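Local coordinates for dockerin type 1 (Clostridium thermocellum, PDB 4DH2), which binds a cohesin partner as the calcium-loaded type I dockerin module of a cellulosomal protein that is probably a glycoside hydrolase, at residues Ile7-Val10 / Asn11-Val15; Val43-Asn47 / Gly48-Ile52; Asp56-Tyr59 / Leu60-Leu64. One frame throughout, in Å; residues are numbered along the deposited sequence.

Contact 1. Residues Ile7-Val10 / Asn11-Val15; sequences IGDV and NADGV. With CA (calcium ion), chain H.
Asp-9 and Asp-13 meet at a calcium ion, each giving it one carboxylate oxygen, in the first of two dockerin calcium loops of the EF-hand type. The metal lies 2.4 Å from Asp-9 OD1 and is also bound by Asp-13 OD1. Asn-11 is a further side-chain ligand, its amide plane nearly perpendicular to the Asp-9 carboxylate, and the carbonyl oxygen of Val-15 closes the turn at 2.3 Å from the calcium. Water 1 and, from helix 18-28, the carboxylate of Asp-20 complete the shell of seven oxygens.

The oxygens that Asp-9, Asp-13 and Val-15 turn to the ion lie only a little over 3 Å from one another, a crowding of negative atoms that the cation would offset. Outside this shell, backbone N-H groups hold the ligands. With chi1 at 177°, CG of Asp-9 lies trans to its own N, which sends the carboxylate into the loop, where both oxygens accept. Asp-13 N reaches the syn lone pair of Asp-9 OD1 over 3.2 Å, while Gly-14 N approaches Asp-9 OD2 to 2.8 Å, also on the syn side but 33° out of the carboxylate plane. One oxygen therefore serves metal and backbone together, and the pair of bonds restrains rotation of the group. A type I turn runs from Asp-9 to Ala-12, with Ala-12 N bonded to Asp-9 O.

Gly-14 has the positive phi that favours glycine at this bend. Val-10 points away from segment 11-15 and packs on Leu-23 of helix 18-28 and on Phe-35. Asp-13 divides its work: OD2 accepts a hydrogen bond from water 1 at 2.6 Å, and Val-15 N meets Asp-13 OD1 from above the carboxylate plane at 3.2 Å, closing an Asx turn.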
ATOM      1  N   ILE B   7      -2.430  19.684  -6.872  1.00 26.67           N
ATOM      2  CA  ILE B   7      -2.187  18.863  -8.061  1.00 23.97           C
ATOM      3  C   ILE B   7      -2.320  17.386  -7.714  1.00 29.50           C
ATOM      4  O   ILE B   7      -1.714  16.888  -6.755  1.00 20.90           O
ATOM      5  CB  ILE B   7      -0.804  19.173  -8.647  1.00 23.74           C
ATOM      6  CG1 ILE B   7      -0.769  20.636  -9.101  1.00 30.75           C
ATOM      7  CG2 ILE B   7      -0.490  18.254  -9.827  1.00 25.73           C
ATOM      8  CD1 ILE B   7       0.613  21.118  -9.558  1.00 39.32           C
ATOM      9  N   GLY B   8      -3.164  16.690  -8.465  1.00 22.90           N
ATOM     10  CA  GLY B   8      -3.416  15.291  -8.174  1.00 19.11           C
ATOM     11  C   GLY B   8      -4.649  15.133  -7.317  1.00 17.95           C
ATOM     12  O   GLY B   8      -5.165  14.033  -7.190  1.00 19.71           O
ATOM     13  N   ASP B   9      -5.147  16.242  -6.736  1.00 20.98           N
ATOM     14  CA  ASP B   9      -6.266  16.152  -5.807  1.00 19.88           C
ATOM     15  C   ASP B   9      -7.573  16.374  -6.557  1.00 25.55           C
ATOM     16  O   ASP B   9      -8.161  17.470  -6.557  1.00 24.28           O
ATOM     17  CB  ASP B   9      -6.108  17.174  -4.662  1.00 23.48           C
ATOM     18  CG  ASP B   9      -7.277  17.165  -3.717  1.00 28.79           C
ATOM     19  OD1 ASP B   9      -8.031  16.181  -3.694  1.00 22.48           O
ATOM     20  OD2 ASP B   9      -7.479  18.177  -2.993  1.00 31.18           O
ATOM     21  N   VAL B  10      -8.011  15.327  -7.243  1.00 22.76           N
ATOM     22  CA  VAL B  10      -9.101  15.465  -8.177  1.00 19.51           C
ATOM     23  C   VAL B  10     -10.487  15.482  -7.538  1.00 22.42           C
ATOM     24  O   VAL B  10     -11.441  15.789  -8.222  1.00 24.21           O
ATOM     25  CB  VAL B  10      -9.042  14.387  -9.298  1.00 19.77           C
ATOM     26  CG1 VAL B  10      -7.696  14.465 -10.028  1.00 24.18           C
ATOM     27  CG2 VAL B  10      -9.305  13.005  -8.751  1.00 21.61           C
ATOM     28  N   ASN B  11     -10.606  15.183  -6.239  1.00 21.64           N
ATOM     29  CA  ASN B  11     -11.889  15.373  -5.554  1.00 21.65           C
ATOM     30  C   ASN B  11     -11.862  16.561  -4.594  1.00 27.02           C
ATOM     31  O   ASN B  11     -12.805  16.766  -3.849  1.00 22.57           O
ATOM     32  CB  ASN B  11     -12.355  14.115  -4.810  1.00 21.84           C
ATOM     33  CG  ASN B  11     -11.355  13.596  -3.789  1.00 22.02           C
ATOM     34  OD1 ASN B  11     -10.333  14.219  -3.469  1.00 22.86           O
ATOM     35  ND2 ASN B  11     -11.655  12.414  -3.268  1.00 26.38           N
ATOM     36  N   ALA B  12     -10.774  17.324  -4.639  1.00 25.25           N
ATOM     37  CA  ALA B  12     -10.652  18.579  -3.893  1.00 32.24           C
ATOM     38  C   ALA B  12     -10.917  18.377  -2.401  1.00 37.15           C
ATOM     39  O   ALA B  12     -11.647  19.156  -1.776  1.00 38.02           O
ATOM     40  CB  ALA B  12     -11.609  19.660  -4.494  1.00 33.32           C
ATOM     41  N   ASP B  13     -10.322  17.348  -1.812  1.00 29.64           N
ATOM     42  CA  ASP B  13     -10.526  17.125  -0.385  1.00 31.83           C
ATOM     43  C   ASP B  13      -9.248  17.471   0.371  1.00 38.01           C
ATOM     44  O   ASP B  13      -9.138  17.214   1.560  1.00 34.97           O
ATOM     45  CB  ASP B  13     -11.036  15.710  -0.078  1.00 30.89           C
ATOM     46  CG  ASP B  13      -9.987  14.632  -0.310  1.00 27.97           C
ATOM     47  OD1 ASP B  13      -8.899  14.942  -0.836  1.00 18.83           O
ATOM     48  OD2 ASP B  13     -10.260  13.464   0.042  1.00 28.61           O
ATOM     49  N   GLY B  14      -8.278  18.064  -0.325  1.00 32.90           N
ATOM     50  CA  GLY B  14      -7.062  18.522   0.322  1.00 34.64           C
ATOM     51  C   GLY B  14      -5.864  17.604   0.242  1.00 40.60           C
ATOM     52  O   GLY B  14      -4.743  18.036   0.506  1.00 38.64           O
ATOM     53  N   VAL B  15      -6.084  16.343  -0.126  1.00 26.19           N
ATOM     54  CA  VAL B  15      -5.027  15.342  -0.064  1.00 23.66           C
ATOM     55  C   VAL B  15      -5.077  14.462  -1.320  1.00 22.35           C
ATOM     56  O   VAL B  15      -6.115  14.377  -1.964  1.00 24.16           O
ATOM     57  CB  VAL B  15      -5.182  14.436   1.179  1.00 34.81           C
ATOM     58  CG1 VAL B  15      -6.493  13.702   1.137  1.00 29.11           C
ATOM     59  CG2 VAL B  15      -4.021  13.455   1.283  1.00 47.95           C
TER
HETATM   60 CA    CA H 101      -8.135  13.922  -2.918  1.00 20.15          CA
HETATM   61  O   HOH W   1      -9.002  11.985  -1.758  1.00 22.37           O

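Contact 2. Residues Val43-Asn47 / Gly48-Ile52; sequences VGDVN and GDNVI. With CA (calcium ion), chain I; SO4 (sulfate ion), chain J.
Asp-45 and Ile-52 bring their CA atoms within 5.0 Å of each other as the chain leaves helix 40-44 and curls round the second calcium ion in a loop of the EF-hand type. Asp-45 is the first residue to depart from helical backbone angles, and Gly-48 and Asn-50 both take positive phi as the chain bends. The calcium is bound by Asp-45 OD1, Asn-47 OD1, Asp-49 OD1, the Val-51 carbonyl and water 3; Asp-56 of helix 54-64 supplies the two remaining oxygens.

The Asp-45 carboxylate is gripped along both oxygens. Its OD1 takes Asp-49 N on the syn lone pair at 3.2 Å, with a weak bond from Gly-48 N beside it. Asn-50 N comes to Asp-45 OD2 at 2.7 Å from well above the carboxylate plane, and water 2 bridges that same OD2 to the Asn-50 side-chain oxygen. The carboxylates of Asp-45 and Asp-49 lie only 21° from parallel, whereas the Asn-47 amide stands steeply to that of Asp-49.

Placed between its own N and carbonyl carbon (chi1 68°), the Asn-47 amide turns OD1 to the metal, 2.3 Å away, and ND2 outward. That nitrogen donates to Asp-49 OD2 at 3.2 Å, arriving almost perpendicular to the carboxylate plane, and to a sulfate ion, probably from the crystallisation liquor. At the other end of the loop Ile-52 lies against Met-24 and Tyr-27 of helix 18-28, and its CG2 rests 3.9 Å from Gly-44 O.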
ATOM      1  N   VAL B  43      -5.885  20.007 -11.819  1.00 27.23           N
ATOM      2  CA  VAL B  43      -5.741  18.915 -10.858  1.00 24.66           C
ATOM      3  C   VAL B  43      -5.330  17.595 -11.494  1.00 21.49           C
ATOM      4  O   VAL B  43      -4.664  16.779 -10.841  1.00 22.79           O
ATOM      5  CB  VAL B  43      -7.032  18.693 -10.039  1.00 27.46           C
ATOM      6  CG1 VAL B  43      -7.391  19.963  -9.276  1.00 35.45           C
ATOM      7  CG2 VAL B  43      -8.195  18.253 -10.949  1.00 37.22           C
ATOM      8  N   GLY B  44      -5.748  17.347 -12.731  1.00 21.52           N
ATOM      9  CA  GLY B  44      -5.550  16.029 -13.328  1.00 16.34           C
ATOM     10  C   GLY B  44      -4.336  15.871 -14.195  1.00 19.36           C
ATOM     11  O   GLY B  44      -3.887  14.742 -14.396  1.00 19.99           O
ATOM     12  N   ASP B  45      -3.829  16.968 -14.773  1.00 18.84           N
ATOM     13  CA  ASP B  45      -2.636  16.891 -15.613  1.00 24.57           C
ATOM     14  C   ASP B  45      -1.433  17.097 -14.702  1.00 26.80           C
ATOM     15  O   ASP B  45      -0.983  18.234 -14.507  1.00 23.86           O
ATOM     16  CB  ASP B  45      -2.638  17.978 -16.683  1.00 25.50           C
ATOM     17  CG  ASP B  45      -1.321  18.074 -17.425  1.00 27.91           C
ATOM     18  OD1 ASP B  45      -0.620  17.061 -17.520  1.00 23.63           O
ATOM     19  OD2 ASP B  45      -0.966  19.181 -17.912  1.00 27.51           O
ATOM     20  N   VAL B  46      -0.927  16.009 -14.134  1.00 23.99           N
ATOM     21  CA  VAL B  46       0.073  16.129 -13.073  1.00 21.79           C
ATOM     22  C   VAL B  46       1.497  16.251 -13.601  1.00 25.60           C
ATOM     23  O   VAL B  46       2.387  16.671 -12.864  1.00 22.80           O
ATOM     24  CB  VAL B  46       0.013  14.964 -12.082  1.00 17.35           C
ATOM     25  CG1 VAL B  46      -1.346  14.862 -11.453  1.00 18.21           C
ATOM     26  CG2 VAL B  46       0.378  13.658 -12.758  1.00 18.76           C
ATOM     27  N   ASN B  47       1.720  15.877 -14.856  1.00 23.51           N
ATOM     28  CA  ASN B  47       3.052  16.009 -15.457  1.00 27.05           C
ATOM     29  C   ASN B  47       3.166  17.279 -16.292  1.00 34.31           C
ATOM     30  O   ASN B  47       4.248  17.630 -16.755  1.00 34.57           O
ATOM     31  CB  ASN B  47       3.468  14.772 -16.266  1.00 25.58           C
ATOM     32  CG  ASN B  47       2.652  14.587 -17.517  1.00 28.45           C
ATOM     33  OD1 ASN B  47       1.509  14.975 -17.553  1.00 22.98           O
ATOM     34  ND2 ASN B  47       3.229  13.959 -18.529  1.00 29.56           N
ATOM     35  N   GLY B  48       2.041  17.959 -16.478  1.00 32.48           N
ATOM     36  CA  GLY B  48       2.026  19.267 -17.105  1.00 35.28           C
ATOM     37  C   GLY B  48       2.258  19.258 -18.606  1.00 38.61           C
ATOM     38  O   GLY B  48       2.846  20.195 -19.136  1.00 33.10           O
ATOM     39  N   ASP B  49       1.803  18.215 -19.298  1.00 25.04           N
ATOM     40  CA  ASP B  49       1.878  18.179 -20.755  1.00 30.31           C
ATOM     41  C   ASP B  49       0.566  18.636 -21.388  1.00 27.16           C
ATOM     42  O   ASP B  49       0.371  18.512 -22.600  1.00 26.36           O
ATOM     43  CB  ASP B  49       2.270  16.787 -21.273  1.00 33.19           C
ATOM     44  CG  ASP B  49       1.311  15.699 -20.839  1.00 26.86           C
ATOM     45  OD1 ASP B  49       0.317  16.020 -20.167  1.00 23.14           O
ATOM     46  OD2 ASP B  49       1.557  14.521 -21.181  1.00 23.91           O
ATOM     47  N   ASN B  50      -0.310  19.195 -20.559  1.00 26.63           N
ATOM     48  CA  ASN B  50      -1.605  19.702 -20.986  1.00 27.65           C
ATOM     49  C   ASN B  50      -2.522  18.639 -21.584  1.00 31.55           C
ATOM     50  O   ASN B  50      -3.413  18.923 -22.388  1.00 27.30           O
ATOM     51  CB  ASN B  50      -1.441  20.849 -21.971  1.00 39.92           C
ATOM     52  CG  ASN B  50      -2.329  22.005 -21.638  1.00 51.98           C
ATOM     53  OD1 ASN B  50      -2.589  22.279 -20.460  1.00 41.96           O
ATOM     54  ND2 ASN B  50      -2.822  22.691 -22.664  1.00 57.44           N
ATOM     55  N   VAL B  51      -2.301  17.410 -21.159  1.00 21.84           N
ATOM     56  CA  VAL B  51      -3.175  16.287 -21.502  1.00 15.61           C
ATOM     57  C   VAL B  51      -3.501  15.571 -20.186  1.00 19.74           C
ATOM     58  O   VAL B  51      -2.661  15.553 -19.280  1.00 21.27           O
ATOM     59  CB  VAL B  51      -2.483  15.320 -22.433  1.00 21.38           C
ATOM     60  CG1 VAL B  51      -3.387  14.163 -22.749  1.00 23.58           C
ATOM     61  CG2 VAL B  51      -2.071  16.042 -23.731  1.00 28.33           C
ATOM     62  N   ILE B  52      -4.709  15.038 -20.062  1.00 17.72           N
ATOM     63  CA  ILE B  52      -5.016  14.106 -18.965  1.00 19.30           C
ATOM     64  C   ILE B  52      -5.177  12.734 -19.581  1.00 20.25           C
ATOM     65  O   ILE B  52      -6.046  12.513 -20.437  1.00 18.44           O
ATOM     66  CB  ILE B  52      -6.317  14.430 -18.226  1.00 18.02           C
ATOM     67  CG1 ILE B  52      -6.331  15.868 -17.717  1.00 22.14           C
ATOM     68  CG2 ILE B  52      -6.479  13.470 -17.038  1.00 21.01           C
ATOM     69  CD1 ILE B  52      -7.682  16.269 -17.076  1.00 22.50           C
TER
HETATM   70 CA    CA I 102      -0.687  14.840 -18.338  1.00 21.18          CA
HETATM   71  S   SO4 J 103       6.462  12.488 -19.015  0.54 49.91           S
HETATM   72  O1  SO4 J 103       6.602  11.190 -18.362  1.00 60.43           O
HETATM   73  O2  SO4 J 103       5.397  12.360 -20.008  1.00 59.19           O
HETATM   74  O3  SO4 J 103       6.169  13.526 -18.033  1.00 42.10           O
HETATM   75  O4  SO4 J 103       7.718  12.858 -19.672  1.00 69.96           O
HETATM   76  O   HOH W   2      -1.529  21.593 -18.010  1.00 37.27           O
HETATM   77  O   HOH W   3      -0.155  13.114 -19.760  1.00 23.65           O

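Contact 3. Residues Asp56-Tyr59 / Leu60-Leu64; sequences DCNY and LKRYL. With CA (calcium ion), chain I; SO4 (sulfate ion), chain K; SO4 (sulfate ion), chain J.
Arg-62 lays one face of its guanidinium over the amide nitrogen of Asn-58, with CZ 3.3 Å from ND2. The two flat groups stand 78° apart. Asn-58 ND2 and Arg-62 NE are both donors and so do not bond to each other; a sulfate ion, probably from the crystallisation liquor, unites them. Its O3 accepts a nearly straight bond from Arg-62 NE at 2.7 Å. Asn-58 ND2 donates to the same sulfate O3 at 3.2 Å, while Arg-62 NH2 donates to O2. The sulfate thus sits at the guanidinium edge, where the extended arginine chain delivers it two parallel N-H groups. The Tyr-59 ring is also near, but Arg-62 CZ is 5.3 Å from its centroid, so any cation-pi attraction is weak. Tyr-59 OH faces two oxygens of a second sulfate, 2.9 Å from O1.

All these residues ride on helix 54-64, the helix that follows the second EF-hand-type calcium loop. Its i to i+4 backbone bonds run unbroken here, Arg-62 N to Asn-58 O among them. At its start Asp-56 clasps the calcium with both carboxylate oxygens, each 2.5 Å away, which also accept from Asn-53 N and Val-46 N.

Leu-60 is buried, with CD1 3.3 Å from Asp-56 O one turn back, and Cys-57 packs on Met-24 of helix 18-28. Farther along, the helix meets the cohesin. Lys-61 NZ forms a salt bridge with Asp-79 of the cohesin chain, and Leu-64 O accepts a hydrogen bond from the side chain of Asn-50 of that chain.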
ATOM      1  N   ASP B  56      -0.764  10.370 -16.522  1.00 18.67           N
ATOM      2  CA  ASP B  56      -1.097  11.003 -15.263  1.00 20.42           C
ATOM      3  C   ASP B  56      -1.508   9.984 -14.231  1.00 20.88           C
ATOM      4  O   ASP B  56      -1.097  10.072 -13.070  1.00 17.80           O
ATOM      5  CB  ASP B  56      -2.223  11.998 -15.470  1.00 17.97           C
ATOM      6  CG  ASP B  56      -1.822  13.071 -16.429  1.00 24.25           C
ATOM      7  OD1 ASP B  56      -0.957  13.868 -16.056  1.00 21.39           O
ATOM      8  OD2 ASP B  56      -2.309  13.072 -17.575  1.00 20.90           O
ATOM      9  N   CYS B  57      -2.302   9.005 -14.660  1.00 17.29           N
ATOM     10  CA  CYS B  57      -2.687   7.922 -13.752  1.00 16.82           C
ATOM     11  C   CYS B  57      -1.452   7.204 -13.224  1.00 18.17           C
ATOM     12  O   CYS B  57      -1.351   6.893 -12.036  1.00 18.99           O
ATOM     13  CB  CYS B  57      -3.564   6.920 -14.475  1.00 20.79           C
ATOM     14  SG  CYS B  57      -4.691   6.084 -13.362  1.00 34.81           S
ATOM     15  N   ASN B  58      -0.505   6.921 -14.116  1.00 17.34           N
ATOM     16  CA  ASN B  58       0.733   6.270 -13.692  1.00 21.33           C
ATOM     17  C   ASN B  58       1.541   7.115 -12.720  1.00 19.96           C
ATOM     18  O   ASN B  58       2.169   6.586 -11.793  1.00 19.85           O
ATOM     19  CB  ASN B  58       1.585   5.914 -14.898  1.00 25.74           C
ATOM     20  CG  ASN B  58       2.692   4.949 -14.536  1.00 33.71           C
ATOM     21  OD1 ASN B  58       2.429   3.792 -14.216  1.00 37.58           O
ATOM     22  ND2 ASN B  58       3.917   5.426 -14.539  1.00 32.10           N
ATOM     23  N   TYR B  59       1.534   8.439 -12.893  1.00 21.90           N
ATOM     24  CA  TYR B  59       2.227   9.302 -11.952  1.00 22.52           C
ATOM     25  C   TYR B  59       1.550   9.220 -10.613  1.00 21.29           C
ATOM     26  O   TYR B  59       2.219   9.214  -9.581  1.00 21.59           O
ATOM     27  CB  TYR B  59       2.290  10.767 -12.399  1.00 16.21           C
ATOM     28  CG  TYR B  59       3.497  11.072 -13.228  1.00 17.94           C
ATOM     29  CD1 TYR B  59       3.401  11.185 -14.603  1.00 27.82           C
ATOM     30  CD2 TYR B  59       4.740  11.220 -12.642  1.00 30.58           C
ATOM     31  CE1 TYR B  59       4.516  11.447 -15.383  1.00 30.91           C
ATOM     32  CE2 TYR B  59       5.861  11.478 -13.401  1.00 30.58           C
ATOM     33  CZ  TYR B  59       5.746  11.603 -14.765  1.00 36.97           C
ATOM     34  OH  TYR B  59       6.868  11.861 -15.509  1.00 31.89           O
ATOM     35  N   LEU B  60       0.223   9.167 -10.604  1.00 17.77           N
ATOM     36  CA  LEU B  60      -0.474   9.006  -9.328  1.00 17.13           C
ATOM     37  C   LEU B  60      -0.066   7.695  -8.648  1.00 19.02           C
ATOM     38  O   LEU B  60       0.165   7.677  -7.431  1.00 19.78           O
ATOM     39  CB  LEU B  60      -1.995   9.031  -9.467  1.00 20.08           C
ATOM     40  CG  LEU B  60      -2.687  10.348  -9.189  1.00 32.19           C
ATOM     41  CD1 LEU B  60      -2.326  11.329 -10.285  1.00 40.86           C
ATOM     42  CD2 LEU B  60      -4.184  10.134  -9.128  1.00 36.34           C
ATOM     43  N   LYS B  61       0.023   6.611  -9.428  1.00 18.51           N
ATOM     44  CA  LYS B  61       0.430   5.314  -8.898  1.00 17.29           C
ATOM     45  C   LYS B  61       1.813   5.446  -8.282  1.00 19.59           C
ATOM     46  O   LYS B  61       2.026   5.007  -7.149  1.00 20.75           O
ATOM     47  CB  LYS B  61       0.427   4.251  -9.997  1.00 15.45           C
ATOM     48  CG  LYS B  61       0.944   2.879  -9.583  1.00 21.36           C
ATOM     49  CD  LYS B  61       1.123   1.897 -10.753  1.00 28.02           C
ATOM     50  CE  LYS B  61      -0.207   1.290 -11.196  1.00 55.55           C
ATOM     51  NZ  LYS B  61      -0.092  -0.015 -11.951  1.00 66.75           N
ATOM     52  N   ARG B  62       2.751   6.046  -9.017  1.00 19.48           N
ATOM     53  CA  ARG B  62       4.125   6.260  -8.510  1.00 20.99           C
ATOM     54  C   ARG B  62       4.165   7.058  -7.208  1.00 25.52           C
ATOM     55  O   ARG B  62       4.950   6.771  -6.282  1.00 22.14           O
ATOM     56  CB  ARG B  62       5.000   6.955  -9.575  1.00 23.47           C
ATOM     57  CG  ARG B  62       5.370   6.072 -10.745  1.00 30.00           C
ATOM     58  CD  ARG B  62       6.182   6.863 -11.763  1.00 34.31           C
ATOM     59  NE  ARG B  62       6.493   6.086 -12.939  1.00 51.21           N
ATOM     60  CZ  ARG B  62       7.013   6.597 -14.054  1.00 69.78           C
ATOM     61  NH1 ARG B  62       7.265   7.900 -14.136  1.00 75.78           N
ATOM     62  NH2 ARG B  62       7.279   5.807 -15.089  1.00 59.95           N
ATOM     63  N   TYR B  63       3.332   8.081  -7.136  1.00 21.96           N
ATOM     64  CA  TYR B  63       3.238   8.908  -5.956  1.00 22.30           C
ATOM     65  C   TYR B  63       2.719   8.077  -4.790  1.00 26.66           C
ATOM     66  O   TYR B  63       3.276   8.123  -3.696  1.00 23.39           O
ATOM     67  CB  TYR B  63       2.315  10.082  -6.257  1.00 21.37           C
ATOM     68  CG  TYR B  63       2.071  11.023  -5.100  1.00 18.83           C
ATOM     69  CD1 TYR B  63       2.887  12.126  -4.887  1.00 29.58           C
ATOM     70  CD2 TYR B  63       1.015  10.819  -4.237  1.00 24.87           C
ATOM     71  CE1 TYR B  63       2.643  13.003  -3.821  1.00 32.55           C
ATOM     72  CE2 TYR B  63       0.770  11.676  -3.173  1.00 25.95           C
ATOM     73  CZ  TYR B  63       1.587  12.763  -2.971  1.00 37.77           C
ATOM     74  OH  TYR B  63       1.325  13.615  -1.912  1.00 40.43           O
ATOM     75  N   LEU B  64       1.691   7.266  -5.025  1.00 17.44           N
ATOM     76  CA  LEU B  64       1.078   6.532  -3.926  1.00 15.49           C
ATOM     77  C   LEU B  64       1.988   5.377  -3.468  1.00 16.78           C
ATOM     78  O   LEU B  64       1.864   4.912  -2.334  1.00 19.55           O
ATOM     79  CB  LEU B  64      -0.310   6.019  -4.295  1.00 16.00           C
ATOM     80  CG  LEU B  64      -1.353   7.119  -4.488  1.00 19.19           C
ATOM     81  CD1 LEU B  64      -2.655   6.480  -4.948  1.00 20.97           C
ATOM     82  CD2 LEU B  64      -1.561   7.954  -3.202  1.00 21.47           C
TER
HETATM   83 CA    CA I 102      -0.687  14.840 -18.338  1.00 21.18          CA
HETATM   84  S   SO4 K 104       6.690   2.646 -13.622  1.00 72.69           S
HETATM   85  O1  SO4 K 104       6.499   1.235 -13.296  1.00 74.88           O
HETATM   86  O2  SO4 K 104       6.445   2.837 -15.054  1.00 73.36           O
HETATM   87  O3  SO4 K 104       5.738   3.449 -12.859  1.00 73.78           O
HETATM   88  O4  SO4 K 104       8.052   3.063 -13.271  1.00 69.43           O
HETATM   89  S   SO4 J 103       6.462  12.488 -19.015  0.54 49.91           S
HETATM   90  O1  SO4 J 103       6.602  11.190 -18.362  1.00 60.43           O
HETATM   91  O2  SO4 J 103       5.397  12.360 -20.008  1.00 59.19           O
HETATM   92  O3  SO4 J 103       6.169  13.526 -18.033  1.00 42.10           O
HETATM   93  O4  SO4 J 103       7.718  12.858 -19.672  1.00 69.96           O
HETATM   94  O   HOH W   3      -0.155  13.114 -19.760  1.00 23.65           O

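Contacts 1 and 2 are the two calcium loops, built on the same Asp-Asn-Asp-carbonyl plan with polar ligands. Each runs from core to surface: Gly-8 to Val-10 and Val-43 to Val-46 are buried, while Ala-12 to Val-15, Gly-48, Asn-50 and Val-51 are exposed. They meet at their buried ends, where Gly-8 N probably bonds to Val-43 O at 2.8 Å and Ile-7 packs on Val-46. Contact 3 differs in kind: a regular helix held by backbone bonds, buried on one side and touching the cohesin through Lys-61 and Leu-64. Contacts 2 and 3 share one calcium ion, one water and a sulfate. Contact 1 approaches contact 3 to about 4 Å between nearest atoms, without touching.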